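Local coordinates for pesticidal crystal protein Cry4Aa (Bacillus thuringiensis, PDB 2C9K) that kills mosquito larvae by binding to epithelial cells of the midgut and bringing about their colloid-osmotic lysis, at residues Leu539-Val544 against Ile585-Asn590; Gly543-Gly548 against Phe573-Lys578. All blocks are in the same frame, centred on the assembly; numbering follows the deposited sequence.

Overall arrangement
Both contacts belong to the C-terminal β-sandwich domain of this toxin fragment, and their centres lie about 9 Å apart. They share G543 and V544, which sit in the turn between strands 536-541 and 545-550. Interaction 1 pairs the first of these strands with 584-591 inside one antiparallel sheet; interaction 2 sets the second, the sheet's outermost strand, against the chain around strand 577-579 of the other sheet. L539 ties them together: its N lies 2.7 Å from L547 O, a probable hydrogen bond, and its CD1 packs 3.6 Å from F573 CE1. Along the same hairpin S540 OG hydrogen-bonds to the E546 carboxylate through OE1, with E546 OE2 3.0 Å from the same OG.

Interaction 1: Leu539-Val544 against Ile585-Asn590; sequences LSIPGV and ISLVFN
The ring of F589 carries the isobutyl group of L539 on one face. CD2 of L539 stands 3.8 Å from the centroid of the F589 ring, only 15° off the normal, a CH-pi contact, while L539 CG leans over the rim near CE2 and CZ. The two side chains run side by side in the same direction, and the ring reaches this place because F589 CG lies anti to its own carbonyl carbon (chi1 -74°). F589 also stacks with the ring of F506 on the next strand.

The apolar row continues along the same face of the sheet. L539 CD2 touches L587 CG at 4.0 Å, I541 CD1 meets L587 CD1 at 3.9 Å, and I541 CG2 crosses to I585 CG2 at 3.8 Å. The backbones are antiparallel: L539 and F589 form a non-hydrogen-bonded pair, S540 and V588 a hydrogen-bonded one. S540 N gives V588 O a nearly straight bond of 2.9 Å (171° at the hydrogen), lying in the carbonyl plane; the return bond from V588 N to S540 O is longer, 3.3 Å, and tilted from that plane. S540 and V588 turn their side chains to the other face.

Past I541 the strand ends in a type II β-turn, closed by V544 N to I541 O, with P542 and then G543 at its corner, G543 having positive phi. P542 CD rests near S586 O. Strand 505-511 flanks 584-591 on its other edge, and strand 600-609 covers L587 and F589 from the opposing sheet of the sandwich.

Interaction 2: Gly543-Gly548 against Phe573-Lys578; sequences GVAELG and FSNEVK
L547 and F573 meet with their side chains crossing at about a right angle. L547 CG is set anti to its own carbonyl carbon (chi1 -51°), and from there CD2 drops onto the root of the phenylalanine, 3.3 Å from F573 CB. Further out, L547 CB and the backbone N of G548 come up obliquely to CD2 of the ring, whose edge has the carbonyl carbon of G548 in its plane. The other methyl of L547, CD1, reaches back to V577 CG1 at 4.1 Å, and here too the two side chains lie nearly perpendicular. The N575 side chain crosses L547 obliquely, with ND2 4.0 Å from A545 CB; its closest approach to L547 is too short to be trusted.

V544 and A545 together face I541 of the neighbouring strand, a classic β-bulge at the start of strand 545-550. Both CB atoms point toward segment 573-578: A545 CB packs 3.8 Å from V577 CG1, and V544 CG1 lies 3.7 Å from V577 CB. The β-sandwich of this domain is being closed at its margin, since 577-579 pairs with 517-527 in the second sheet.

K578 and V544 slide past each other in opposite directions. The bends of the lysine at chi2 and chi3 bring K578 CE to 3.4 Å from V544 CG1; beyond it K578 NZ, with chi4 extended, gives V544 O a 3.0 Å hydrogen bond whose donor stands above the carbonyl plane, 55° out of it. Beyond the leucine, I521 of strand 517-527 touches both L547 and F573.

Interaction 1: Leu539-Val544 against Ile585-Asn590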
ATOM      1  N   LEU A 539      21.322  10.629 -15.486  1.00 31.05           N
ATOM      2  CA  LEU A 539      20.118  10.099 -16.110  1.00 31.76           C
ATOM      3  C   LEU A 539      20.287  10.154 -17.621  1.00 32.38           C
ATOM      4  O   LEU A 539      20.420  11.239 -18.194  1.00 33.17           O
ATOM      5  CB  LEU A 539      18.928  10.974 -15.721  1.00 32.66           C
ATOM      6  CG  LEU A 539      17.565  10.414 -15.325  1.00 34.07           C
ATOM      7  CD1 LEU A 539      16.560  11.560 -15.426  1.00 32.96           C
ATOM      8  CD2 LEU A 539      17.151   9.263 -16.218  1.00 33.52           C
ATOM      9  N   SER A 540      20.293   8.997 -18.271  1.00 31.31           N
ATOM     10  CA  SER A 540      20.421   8.976 -19.717  1.00 31.14           C
ATOM     11  C   SER A 540      19.116   8.535 -20.343  1.00 31.56           C
ATOM     12  O   SER A 540      18.651   7.415 -20.116  1.00 33.06           O
ATOM     13  CB  SER A 540      21.535   8.034 -20.165  1.00 30.82           C
ATOM     14  OG  SER A 540      22.806   8.642 -20.029  1.00 33.59           O
ATOM     15  N   ILE A 541      18.508   9.435 -21.102  1.00 29.45           N
ATOM     16  CA  ILE A 541      17.277   9.117 -21.796  1.00 26.50           C
ATOM     17  C   ILE A 541      17.649   9.091 -23.276  1.00 25.86           C
ATOM     18  O   ILE A 541      17.701  10.130 -23.941  1.00 24.14           O
ATOM     19  CB  ILE A 541      16.183  10.171 -21.552  1.00 25.14           C
ATOM     20  CG1 ILE A 541      15.941  10.327 -20.055  1.00 24.50           C
ATOM     21  CG2 ILE A 541      14.891   9.742 -22.223  1.00 22.88           C
ATOM     22  CD1 ILE A 541      14.809  11.279 -19.712  1.00 24.57           C
ATOM     23  N   PRO A 542      17.955   7.893 -23.794  1.00 24.94           N
ATOM     24  CA  PRO A 542      18.331   7.685 -25.190  1.00 25.04           C
ATOM     25  C   PRO A 542      17.392   8.406 -26.137  1.00 25.58           C
ATOM     26  O   PRO A 542      16.181   8.224 -26.077  1.00 25.19           O
ATOM     27  CB  PRO A 542      18.247   6.174 -25.337  1.00 25.04           C
ATOM     28  CG  PRO A 542      18.723   5.705 -24.006  1.00 24.52           C
ATOM     29  CD  PRO A 542      17.985   6.621 -23.052  1.00 24.45           C
ATOM     30  N   GLY A 543      17.959   9.235 -27.005  1.00 26.01           N
ATOM     31  CA  GLY A 543      17.155   9.967 -27.956  1.00 26.07           C
ATOM     32  C   GLY A 543      16.438  11.178 -27.397  1.00 27.32           C
ATOM     33  O   GLY A 543      15.773  11.884 -28.151  1.00 30.93           O
ATOM     34  N   VAL A 544      16.564  11.444 -26.099  1.00 27.47           N
ATOM     35  CA  VAL A 544      15.878  12.600 -25.511  1.00 27.33           C
ATOM     36  C   VAL A 544      16.765  13.605 -24.753  1.00 28.46           C
ATOM     37  O   VAL A 544      16.829  14.777 -25.117  1.00 28.30           O
ATOM     38  CB  VAL A 544      14.742  12.147 -24.558  1.00 26.35           C
ATOM     39  CG1 VAL A 544      14.076  13.355 -23.933  1.00 24.00           C
ATOM     40  CG2 VAL A 544      13.724  11.315 -25.313  1.00 24.86           C
ATOM     41  N   ILE A 585       9.863   5.161 -23.393  1.00 22.05           N
ATOM     42  CA  ILE A 585      11.016   5.828 -22.812  1.00 22.45           C
ATOM     43  C   ILE A 585      11.866   4.942 -21.927  1.00 22.03           C
ATOM     44  O   ILE A 585      11.342   4.164 -21.141  1.00 24.13           O
ATOM     45  CB  ILE A 585      10.556   7.026 -21.972  1.00 23.00           C
ATOM     46  CG1 ILE A 585       9.607   7.902 -22.801  1.00 23.28           C
ATOM     47  CG2 ILE A 585      11.755   7.812 -21.489  1.00 21.87           C
ATOM     48  CD1 ILE A 585       8.836   8.910 -21.979  1.00 20.81           C
ATOM     49  N   SER A 586      13.181   5.069 -22.063  1.00 21.64           N
ATOM     50  CA  SER A 586      14.126   4.316 -21.243  1.00 22.37           C
ATOM     51  C   SER A 586      14.760   5.291 -20.259  1.00 21.38           C
ATOM     52  O   SER A 586      15.359   6.286 -20.659  1.00 20.84           O
ATOM     53  CB  SER A 586      15.224   3.687 -22.099  1.00 23.70           C
ATOM     54  OG  SER A 586      14.687   2.737 -22.989  1.00 26.72           O
ATOM     55  N   LEU A 587      14.604   5.010 -18.973  1.00 20.20           N
ATOM     56  CA  LEU A 587      15.159   5.865 -17.945  1.00 19.85           C
ATOM     57  C   LEU A 587      16.323   5.135 -17.274  1.00 19.39           C
ATOM     58  O   LEU A 587      16.147   4.382 -16.309  1.00 17.04           O
ATOM     59  CB  LEU A 587      14.069   6.232 -16.930  1.00 21.75           C
ATOM     60  CG  LEU A 587      13.565   7.688 -16.899  1.00 23.34           C
ATOM     61  CD1 LEU A 587      13.057   8.118 -18.259  1.00 20.57           C
ATOM     62  CD2 LEU A 587      12.458   7.819 -15.863  1.00 24.52           C
ATOM     63  N   VAL A 588      17.520   5.357 -17.806  1.00 18.78           N
ATOM     64  CA  VAL A 588      18.708   4.716 -17.269  1.00 18.10           C
ATOM     65  C   VAL A 588      19.399   5.615 -16.265  1.00 16.91           C
ATOM     66  O   VAL A 588      19.903   6.670 -16.622  1.00 16.41           O
ATOM     67  CB  VAL A 588      19.718   4.383 -18.375  1.00 17.82           C
ATOM     68  CG1 VAL A 588      20.741   3.400 -17.852  1.00 15.83           C
ATOM     69  CG2 VAL A 588      19.005   3.824 -19.587  1.00 19.04           C
ATOM     70  N   PHE A 589      19.411   5.183 -15.010  1.00 17.83           N
ATOM     71  CA  PHE A 589      20.049   5.923 -13.933  1.00 18.75           C
ATOM     72  C   PHE A 589      21.408   5.319 -13.603  1.00 20.49           C
ATOM     73  O   PHE A 589      21.534   4.107 -13.412  1.00 19.89           O
ATOM     74  CB  PHE A 589      19.188   5.900 -12.659  1.00 19.13           C
ATOM     75  CG  PHE A 589      17.969   6.772 -12.722  1.00 20.04           C
ATOM     76  CD1 PHE A 589      16.785   6.304 -13.278  1.00 19.49           C
ATOM     77  CD2 PHE A 589      18.016   8.079 -12.254  1.00 20.52           C
ATOM     78  CE1 PHE A 589      15.666   7.126 -13.370  1.00 20.70           C
ATOM     79  CE2 PHE A 589      16.899   8.911 -12.344  1.00 22.11           C
ATOM     80  CZ  PHE A 589      15.723   8.432 -12.905  1.00 21.70           C
ATOM     81  N   ASN A 590      22.426   6.172 -13.537  1.00 23.29           N
ATOM     82  CA  ASN A 590      23.781   5.741 -13.193  1.00 23.42           C
ATOM     83  C   ASN A 590      24.337   6.595 -12.070  1.00 24.41           C
ATOM     84  O   ASN A 590      23.990   7.771 -11.931  1.00 23.95           O
ATOM     85  CB  ASN A 590      24.727   5.867 -14.387  1.00 22.02           C
ATOM     86  CG  ASN A 590      24.786   4.611 -15.224  1.00 23.32           C
ATOM     87  OD1 ASN A 590      24.283   4.580 -16.346  1.00 26.48           O
ATOM     88  ND2 ASN A 590      25.403   3.563 -14.684  1.00 22.13           N
TER

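Interaction 2: Gly543-Gly548 against Phe573-Lys578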
ATOM      1  N   GLY A 543      17.959   9.235 -27.005  1.00 26.01           N
ATOM      2  CA  GLY A 543      17.155   9.967 -27.956  1.00 26.07           C
ATOM      3  C   GLY A 543      16.438  11.178 -27.397  1.00 27.32           C
ATOM      4  O   GLY A 543      15.773  11.884 -28.151  1.00 30.93           O
ATOM      5  N   VAL A 544      16.564  11.444 -26.099  1.00 27.47           N
ATOM      6  CA  VAL A 544      15.878  12.600 -25.511  1.00 27.33           C
ATOM      7  C   VAL A 544      16.765  13.605 -24.753  1.00 28.46           C
ATOM      8  O   VAL A 544      16.829  14.777 -25.117  1.00 28.30           O
ATOM      9  CB  VAL A 544      14.742  12.147 -24.558  1.00 26.35           C
ATOM     10  CG1 VAL A 544      14.076  13.355 -23.933  1.00 24.00           C
ATOM     11  CG2 VAL A 544      13.724  11.315 -25.313  1.00 24.86           C
ATOM     12  N   ALA A 545      17.440  13.165 -23.699  1.00 28.94           N
ATOM     13  CA  ALA A 545      18.270  14.093 -22.938  1.00 30.22           C
ATOM     14  C   ALA A 545      19.351  13.411 -22.116  1.00 30.87           C
ATOM     15  O   ALA A 545      19.455  12.182 -22.091  1.00 31.00           O
ATOM     16  CB  ALA A 545      17.387  14.941 -22.018  1.00 26.56           C
ATOM     17  N   GLU A 546      20.161  14.232 -21.454  1.00 30.99           N
ATOM     18  CA  GLU A 546      21.227  13.738 -20.598  1.00 31.55           C
ATOM     19  C   GLU A 546      21.255  14.608 -19.350  1.00 30.67           C
ATOM     20  O   GLU A 546      21.871  15.664 -19.335  1.00 31.68           O
ATOM     21  CB  GLU A 546      22.571  13.821 -21.307  1.00 32.64           C
ATOM     22  CG  GLU A 546      23.642  13.042 -20.600  1.00 38.62           C
ATOM     23  CD  GLU A 546      23.459  11.542 -20.765  1.00 42.52           C
ATOM     24  OE1 GLU A 546      24.055  10.773 -19.976  1.00 44.41           O
ATOM     25  OE2 GLU A 546      22.728  11.131 -21.694  1.00 43.68           O
ATOM     26  N   LEU A 547      20.587  14.163 -18.298  1.00 29.45           N
ATOM     27  CA  LEU A 547      20.536  14.932 -17.069  1.00 27.83           C
ATOM     28  C   LEU A 547      21.496  14.407 -16.010  1.00 27.93           C
ATOM     29  O   LEU A 547      21.794  13.219 -15.960  1.00 28.14           O
ATOM     30  CB  LEU A 547      19.114  14.919 -16.519  1.00 27.74           C
ATOM     31  CG  LEU A 547      17.985  15.294 -17.483  1.00 26.59           C
ATOM     32  CD1 LEU A 547      17.849  14.236 -18.574  1.00 26.47           C
ATOM     33  CD2 LEU A 547      16.686  15.405 -16.700  1.00 26.33           C
ATOM     34  N   GLY A 548      21.979  15.304 -15.162  1.00 27.56           N
ATOM     35  CA  GLY A 548      22.895  14.905 -14.114  1.00 27.99           C
ATOM     36  C   GLY A 548      22.857  15.900 -12.976  1.00 29.51           C
ATOM     37  O   GLY A 548      22.573  17.079 -13.187  1.00 30.13           O
ATOM     38  N   PHE A 573      16.322  17.824 -11.796  1.00 34.83           N
ATOM     39  CA  PHE A 573      17.368  18.039 -12.779  1.00 33.10           C
ATOM     40  C   PHE A 573      17.079  19.355 -13.492  1.00 34.28           C
ATOM     41  O   PHE A 573      15.922  19.738 -13.650  1.00 34.01           O
ATOM     42  CB  PHE A 573      17.396  16.904 -13.792  1.00 31.29           C
ATOM     43  CG  PHE A 573      17.725  15.573 -13.201  1.00 29.44           C
ATOM     44  CD1 PHE A 573      16.719  14.686 -12.854  1.00 29.60           C
ATOM     45  CD2 PHE A 573      19.047  15.189 -13.024  1.00 28.77           C
ATOM     46  CE1 PHE A 573      17.022  13.431 -12.342  1.00 30.53           C
ATOM     47  CE2 PHE A 573      19.365  13.936 -12.513  1.00 29.08           C
ATOM     48  CZ  PHE A 573      18.351  13.052 -12.171  1.00 30.13           C
ATOM     49  N   SER A 574      18.130  20.038 -13.930  1.00 35.38           N
ATOM     50  CA  SER A 574      17.979  21.317 -14.603  1.00 36.80           C
ATOM     51  C   SER A 574      17.398  21.226 -16.009  1.00 38.18           C
ATOM     52  O   SER A 574      16.305  21.729 -16.266  1.00 38.89           O
ATOM     53  CB  SER A 574      19.323  22.041 -14.638  1.00 37.45           C
ATOM     54  OG  SER A 574      20.329  21.226 -15.205  1.00 39.81           O
ATOM     55  N   ASN A 575      18.119  20.590 -16.922  1.00 39.59           N
ATOM     56  CA  ASN A 575      17.643  20.461 -18.296  1.00 40.98           C
ATOM     57  C   ASN A 575      16.275  19.784 -18.394  1.00 40.89           C
ATOM     58  O   ASN A 575      15.946  18.892 -17.614  1.00 40.21           O
ATOM     59  CB  ASN A 575      18.670  19.698 -19.142  1.00 42.44           C
ATOM     60  CG  ASN A 575      19.118  18.405 -18.490  1.00 44.52           C
ATOM     61  OD1 ASN A 575      19.558  18.393 -17.338  1.00 46.61           O
ATOM     62  ND2 ASN A 575      19.019  17.308 -19.228  1.00 45.69           N
ATOM     63  N   GLU A 576      15.476  20.221 -19.361  1.00 41.73           N
ATOM     64  CA  GLU A 576      14.149  19.656 -19.559  1.00 41.57           C
ATOM     65  C   GLU A 576      14.109  18.630 -20.684  1.00 40.65           C
ATOM     66  O   GLU A 576      14.987  18.580 -21.544  1.00 41.35           O
ATOM     67  CB  GLU A 576      13.129  20.762 -19.839  1.00 42.66           C
ATOM     68  CG  GLU A 576      13.468  21.668 -21.009  1.00 45.08           C
ATOM     69  CD  GLU A 576      12.356  22.659 -21.302  1.00 47.29           C
ATOM     70  OE1 GLU A 576      11.343  22.254 -21.919  1.00 47.78           O
ATOM     71  OE2 GLU A 576      12.486  23.840 -20.901  1.00 48.61           O
ATOM     72  N   VAL A 577      13.068  17.812 -20.669  1.00 38.87           N
ATOM     73  CA  VAL A 577      12.895  16.777 -21.665  1.00 36.15           C
ATOM     74  C   VAL A 577      11.518  16.911 -22.334  1.00 36.06           C
ATOM     75  O   VAL A 577      10.576  17.470 -21.764  1.00 36.12           O
ATOM     76  CB  VAL A 577      13.020  15.399 -21.001  1.00 35.23           C
ATOM     77  CG1 VAL A 577      14.169  15.415 -20.008  1.00 32.34           C
ATOM     78  CG2 VAL A 577      11.725  15.036 -20.295  1.00 35.74           C
ATOM     79  N   LYS A 578      11.415  16.410 -23.556  1.00 34.03           N
ATOM     80  CA  LYS A 578      10.167  16.456 -24.289  1.00 32.94           C
ATOM     81  C   LYS A 578       9.907  15.072 -24.864  1.00 31.03           C
ATOM     82  O   LYS A 578      10.788  14.465 -25.480  1.00 30.40           O
ATOM     83  CB  LYS A 578      10.223  17.502 -25.409  1.00 35.58           C
ATOM     84  CG  LYS A 578      11.331  17.312 -26.446  1.00 39.61           C
ATOM     85  CD  LYS A 578      12.729  17.625 -25.876  1.00 41.89           C
ATOM     86  CE  LYS A 578      13.453  16.379 -25.363  1.00 41.12           C
ATOM     87  NZ  LYS A 578      14.658  16.729 -24.562  1.00 38.92           N
TER